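ML032222a iGluR (Mnemiopsis leidyi, PDB 4YKJ) is a comb-jelly ionotropic glutamate receptor whose ligand-binding domain binds alanine and glycine and probably opens a cation channel when small amino acids bind. Local coordinates at residues Arg61-Leu66 with Gly142-Glu147; Asp91-Ser96 with Phe212-Gly217. All coordinates share one frame; numbering follows the deposited sequence. Where two conformers were deposited one is given.

In the fold
The two interactions lie on neighbouring walls of the same alanine-binding cleft, their centres about 12 Å apart. Along the chain their segments alternate: 61-66, 91-96, 142-147, 212-217. Interaction 1 brings a loop that follows strand 52-56 against the start of helix 145-152, whereas interaction 2 pairs strand 91-93 with the long strand 202-218 of the mixed sheet. They meet directly at H145, where ND1 lies 3.0 Å from N95 ND2 in a probable hydrogen bond and the imidazole packs on S93 and F212. R98, in helix 96-101, also binds the alanine. Interleaved in this way, distant parts of the sequence close around one small amino acid, as in the clamshell domains of this receptor family.

Interaction 1: Arg61-Leu66 with Gly142-Glu147. With ALA (alanine), chain E.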
# COMPACT_ATOMS: atom_id res chain seq x y z
N ARG B 61 -24.16 11.99 3.88
CA ARG B 61 -22.84 12.60 3.64
C ARG B 61 -21.69 12.00 4.49
O ARG B 61 -20.70 12.68 4.81
CB ARG B 61 -22.93 14.14 3.72
CG ARG B 61 -23.78 14.83 2.56
CD ARG B 61 -23.29 14.41 1.16
NE ARG B 61 -23.73 15.33 0.11
CZ ARG B 61 -24.87 15.22 -0.58
NH1 ARG B 61 -25.71 14.21 -0.37
NH2 ARG B 61 -25.17 16.12 -1.51
N LYS B 62 -21.82 10.71 4.77
CA LYS B 62 -20.84 9.97 5.56
C LYS B 62 -20.00 9.03 4.71
O LYS B 62 -20.45 8.52 3.68
CB LYS B 62 -21.55 9.17 6.66
CG LYS B 62 -22.09 10.03 7.78
CD LYS B 62 -23.00 9.26 8.72
CE LYS B 62 -23.45 10.13 9.88
NZ LYS B 62 -24.37 9.40 10.79
N PHE B 63 -18.77 8.79 5.16
CA PHE B 63 -17.94 7.82 4.47
C PHE B 63 -18.45 6.43 4.75
O PHE B 63 -18.74 5.66 3.81
CB PHE B 63 -16.47 8.01 4.86
CG PHE B 63 -15.80 9.06 4.04
CD1 PHE B 63 -16.02 10.40 4.29
CD2 PHE B 63 -14.99 8.68 2.98
CE1 PHE B 63 -15.42 11.38 3.46
CE2 PHE B 63 -14.39 9.66 2.17
CZ PHE B 63 -14.62 10.99 2.42
N GLY B 64 -18.56 6.06 6.02
CA GLY B 64 -19.22 4.82 6.38
C GLY B 64 -18.58 4.10 7.52
O GLY B 64 -17.37 3.83 7.52
N ALA B 65 -19.41 3.72 8.48
CA ALA B 65 -19.02 2.92 9.62
C ALA B 65 -20.15 1.99 10.02
O ALA B 65 -21.30 2.18 9.62
CB ALA B 65 -18.64 3.82 10.79
N LEU B 66 -19.78 0.98 10.79
CA LEU B 66 -20.69 -0.05 11.26
C LEU B 66 -21.20 0.32 12.63
O LEU B 66 -20.40 0.49 13.57
CB LEU B 66 -20.00 -1.41 11.34
CG LEU B 66 -20.84 -2.61 11.76
CD1 LEU B 66 -22.11 -2.76 10.94
CD2 LEU B 66 -19.97 -3.85 11.63
N GLY B 142 -17.56 11.68 12.88
CA GLY B 142 -18.33 10.47 13.00
C GLY B 142 -18.44 9.71 11.69
O GLY B 142 -18.58 10.30 10.61
N SER B 143 -18.38 8.39 11.80
CA SER B 143 -18.56 7.48 10.66
C SER B 143 -17.51 7.66 9.58
O SER B 143 -17.75 7.38 8.40
CB SER B 143 -19.99 7.57 10.10
OG SER B 143 -20.93 7.15 11.08
N ARG B 144 -16.33 8.06 9.98
CA ARG B 144 -15.19 8.20 9.11
C ARG B 144 -14.07 7.30 9.66
O ARG B 144 -14.10 6.88 10.82
CB ARG B 144 -14.79 9.68 9.08
CG ARG B 144 -13.72 10.13 8.11
CD ARG B 144 -13.44 11.59 8.37
NE ARG B 144 -12.25 12.11 7.71
CZ ARG B 144 -12.20 12.64 6.50
NH1 ARG B 144 -13.28 12.74 5.75
NH2 ARG B 144 -11.04 13.06 6.04
N HIS B 145 -13.07 7.01 8.86
CA HIS B 145 -12.09 6.00 9.21
C HIS B 145 -11.34 6.23 10.54
O HIS B 145 -11.18 5.28 11.30
CB HIS B 145 -11.13 5.81 8.02
CG HIS B 145 -9.88 5.05 8.34
ND1 HIS B 145 -9.84 3.68 8.46
CD2 HIS B 145 -8.61 5.49 8.51
CE1 HIS B 145 -8.59 3.31 8.66
NE2 HIS B 145 -7.84 4.39 8.73
N PRO B 146 -10.83 7.44 10.81
CA PRO B 146 -10.05 7.59 12.06
C PRO B 146 -10.87 7.17 13.27
O PRO B 146 -10.36 6.46 14.14
CB PRO B 146 -9.68 9.06 12.07
CG PRO B 146 -9.61 9.42 10.58
CD PRO B 146 -10.75 8.65 9.96
N GLU B 147 -12.14 7.56 13.33
CA GLU B 147 -13.01 7.12 14.43
C GLU B 147 -13.03 5.62 14.54
O GLU B 147 -12.93 5.08 15.65
CB GLU B 147 -14.43 7.64 14.22
CG GLU B 147 -15.39 7.26 15.31
CD GLU B 147 -16.82 7.52 14.96
OE1 GLU B 147 -17.30 6.97 13.96
OE2 GLU B 147 -17.49 8.27 15.72
N ALA E . -10.27 8.28 4.23
CA ALA E . -11.42 8.58 5.12
C ALA E . -12.42 7.43 5.15
O ALA E . -13.35 7.42 5.97
CB ALA E . -12.10 9.85 4.69
OXT ALA E . -12.28 6.46 4.39
O HOH W 1 -18.16 10.46 7.65
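F63 and R144 come together around the bound alanine, within a contact that probably bridges the two lobes of the clamshell ligand-binding domain: the loop 61-66 meets the turn leading into helix 145-152. The direct polar link is a single backbone hydrogen bond, G64 N to S143 O at 2.8 Å, nearly straight at 163°. Glycine suits this position because, at its backbone angles, any CB would be jammed against the carbonyl oxygen of F63. A water adds a second bridge, accepting from F63 N and lying 3.0 Å from G142 O.

Nonpolar packing flanks these bonds. In one of its two conformers, the extended K62 chain runs past S143, with K62 CD 3.7 Å from S143 CB, and the small methyl of A65 fits against S143 CA. S143 OG turns to N74 for its hydrogen bond.

Around the ligand, two flat groups stand almost perpendicular, 84° apart, and the alanine methyl sits over one face of each: ALA CB is 3.4 Å from F63 CE2 and 3.3 Å from R144 CZ. R144 gets there with CG anti to its own N (chi1 -173°) and a straight chain; salt bridges to D187 and E17 probably fix the guanidinium's rotation and balance its charge. At the helix start, E147 OE1 accepts from S143 N, while H145 N donates to ALA O at 2.9 Å.

Interaction 2: Asp91-Ser96 with Phe212-Gly217; sequences DLSTNS and FEYAFG. With ALA (alanine), chain E.
Antiparallel strand pairing joins D91-S93 to F212-G217, a buried contact on the wall of the ligand cleft where the short strand 91-93 crosses the long strand 202-218 at 117°. L92 and A215 form the hydrogen-bonded pair: A215 N gives L92 O a firm bond of 2.9 Å, while the return bond from L92 N is weak. Beyond the non-hydrogen-bonded pair S93-Y214, T94 N donates to E213 O at 3.0 Å. Where the strand pairing runs out, the T94 hydroxyl takes over: OG1 sits between the backbone N and the carbonyl carbon (chi1 55°) and there accepts from E213 N at 3.0 Å.

The paired strands belong to the periplasmic-binding-protein-like fold of glutamate receptor ligand-binding domains, and their S93-Y214 face looks onto the alanine. S93 N donates to ALA OXT at 3.0 Å, and S93 OG, bonded to E188, lies in the plane of the Y214 ring at its edge. D91 CB makes a CH-pi contact over the centre of that ring, 9° off its normal, while Y214 OH reaches E188. With a leucine in place of Y214, E188 OE1 would probably lose its phenolic mate and the D91 methylene its aromatic platform. On the other face, L92 CD2 rests 3.7 Å from G217 CA, where a CB on G217 would clash with that methyl.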
# COMPACT_ATOMS: atom_id res chain seq x y z
N ASP B 91 -10.93 8.83 -1.61
CA ASP B 91 -9.89 8.36 -0.69
C ASP B 91 -10.52 7.48 0.38
O ASP B 91 -10.84 7.97 1.47
CB ASP B 91 -9.15 9.53 -0.04
CG ASP B 91 -10.04 10.52 0.70
OD1 ASP B 91 -11.08 10.95 0.16
OD2 ASP B 91 -9.65 10.95 1.83
N LEU B 92 -10.71 6.20 0.08
CA LEU B 92 -11.39 5.30 1.00
C LEU B 92 -10.34 4.50 1.75
O LEU B 92 -9.57 3.72 1.19
CB LEU B 92 -12.36 4.35 0.28
CG LEU B 92 -13.29 3.59 1.23
CD1 LEU B 92 -14.30 4.51 1.89
CD2 LEU B 92 -14.00 2.46 0.49
N SER B 93 -10.25 4.73 3.06
CA SER B 93 -9.25 4.05 3.87
C SER B 93 -9.56 2.59 4.10
O SER B 93 -10.72 2.23 4.30
CB SER B 93 -9.15 4.71 5.23
OG SER B 93 -8.82 6.08 5.07
N THR B 94 -8.52 1.80 4.12
CA THR B 94 -8.59 0.37 4.45
C THR B 94 -8.69 0.16 5.96
O THR B 94 -7.84 0.62 6.73
CB THR B 94 -7.37 -0.39 3.88
OG1 THR B 94 -6.16 0.23 4.34
CG2 THR B 94 -7.41 -0.41 2.36
N ASN B 95 -9.75 -0.53 6.39
CA ASN B 95 -9.86 -0.97 7.77
C ASN B 95 -10.59 -2.29 7.83
O ASN B 95 -11.31 -2.67 6.90
CB ASN B 95 -10.40 0.11 8.72
CG ASN B 95 -11.87 0.47 8.51
OD1 ASN B 95 -12.75 -0.40 8.49
ND2 ASN B 95 -12.15 1.76 8.44
N SER B 96 -10.37 -3.02 8.93
CA SER B 96 -10.91 -4.35 9.07
C SER B 96 -12.43 -4.36 9.13
O SER B 96 -13.06 -5.27 8.59
CB SER B 96 -10.32 -5.02 10.32
OG SER B 96 -8.96 -5.35 10.11
N PHE B 212 -2.17 2.58 6.88
CA PHE B 212 -3.23 2.04 6.06
C PHE B 212 -3.11 2.63 4.65
O PHE B 212 -2.15 3.32 4.35
CB PHE B 212 -4.61 2.30 6.72
CG PHE B 212 -4.86 3.75 7.04
CD1 PHE B 212 -4.46 4.26 8.27
CD2 PHE B 212 -5.45 4.59 6.13
CE1 PHE B 212 -4.68 5.58 8.58
CE2 PHE B 212 -5.66 5.93 6.43
CZ PHE B 212 -5.24 6.42 7.67
N GLU B 213 -4.07 2.31 3.80
CA GLU B 213 -4.03 2.75 2.41
C GLU B 213 -5.32 3.42 2.05
O GLU B 213 -6.35 3.21 2.68
CB GLU B 213 -3.90 1.54 1.48
CG GLU B 213 -2.82 0.51 1.82
CD GLU B 213 -1.47 0.89 1.30
OE1 GLU B 213 -1.35 2.01 0.75
OE2 GLU B 213 -0.53 0.08 1.43
N TYR B 214 -5.25 4.26 1.03
CA TYR B 214 -6.44 4.69 0.29
C TYR B 214 -6.61 3.80 -0.93
O TYR B 214 -5.66 3.58 -1.68
CB TYR B 214 -6.29 6.12 -0.18
CG TYR B 214 -6.27 7.19 0.88
CD1 TYR B 214 -6.90 7.00 2.11
CD2 TYR B 214 -5.66 8.40 0.65
CE1 TYR B 214 -6.89 8.00 3.06
CE2 TYR B 214 -5.65 9.40 1.59
CZ TYR B 214 -6.25 9.21 2.78
OH TYR B 214 -6.23 10.25 3.69
N ALA B 215 -7.83 3.34 -1.15
CA ALA B 215 -8.17 2.51 -2.28
C ALA B 215 -9.60 2.85 -2.71
O ALA B 215 -10.24 3.71 -2.09
CB ALA B 215 -8.06 1.05 -1.90
N PHE B 216 -10.09 2.20 -3.75
CA PHE B 216 -11.50 2.28 -4.10
C PHE B 216 -12.22 1.10 -3.43
O PHE B 216 -11.62 0.05 -3.17
CB PHE B 216 -11.73 2.27 -5.60
CG PHE B 216 -11.26 3.51 -6.33
CD1 PHE B 216 -10.86 4.66 -5.65
CD2 PHE B 216 -11.23 3.52 -7.70
CE1 PHE B 216 -10.43 5.79 -6.36
CE2 PHE B 216 -10.83 4.66 -8.41
CZ PHE B 216 -10.45 5.79 -7.74
N GLY B 217 -13.49 1.29 -3.11
CA GLY B 217 -14.30 0.25 -2.51
C GLY B 217 -15.09 -0.51 -3.55
O GLY B 217 -15.61 0.09 -4.48
N ALA E . -10.27 8.28 4.23
CA ALA E . -11.42 8.58 5.12
C ALA E . -12.42 7.43 5.15
O ALA E . -13.35 7.42 5.97
CB ALA E . -12.10 9.85 4.69
OXT ALA E . -12.28 6.46 4.39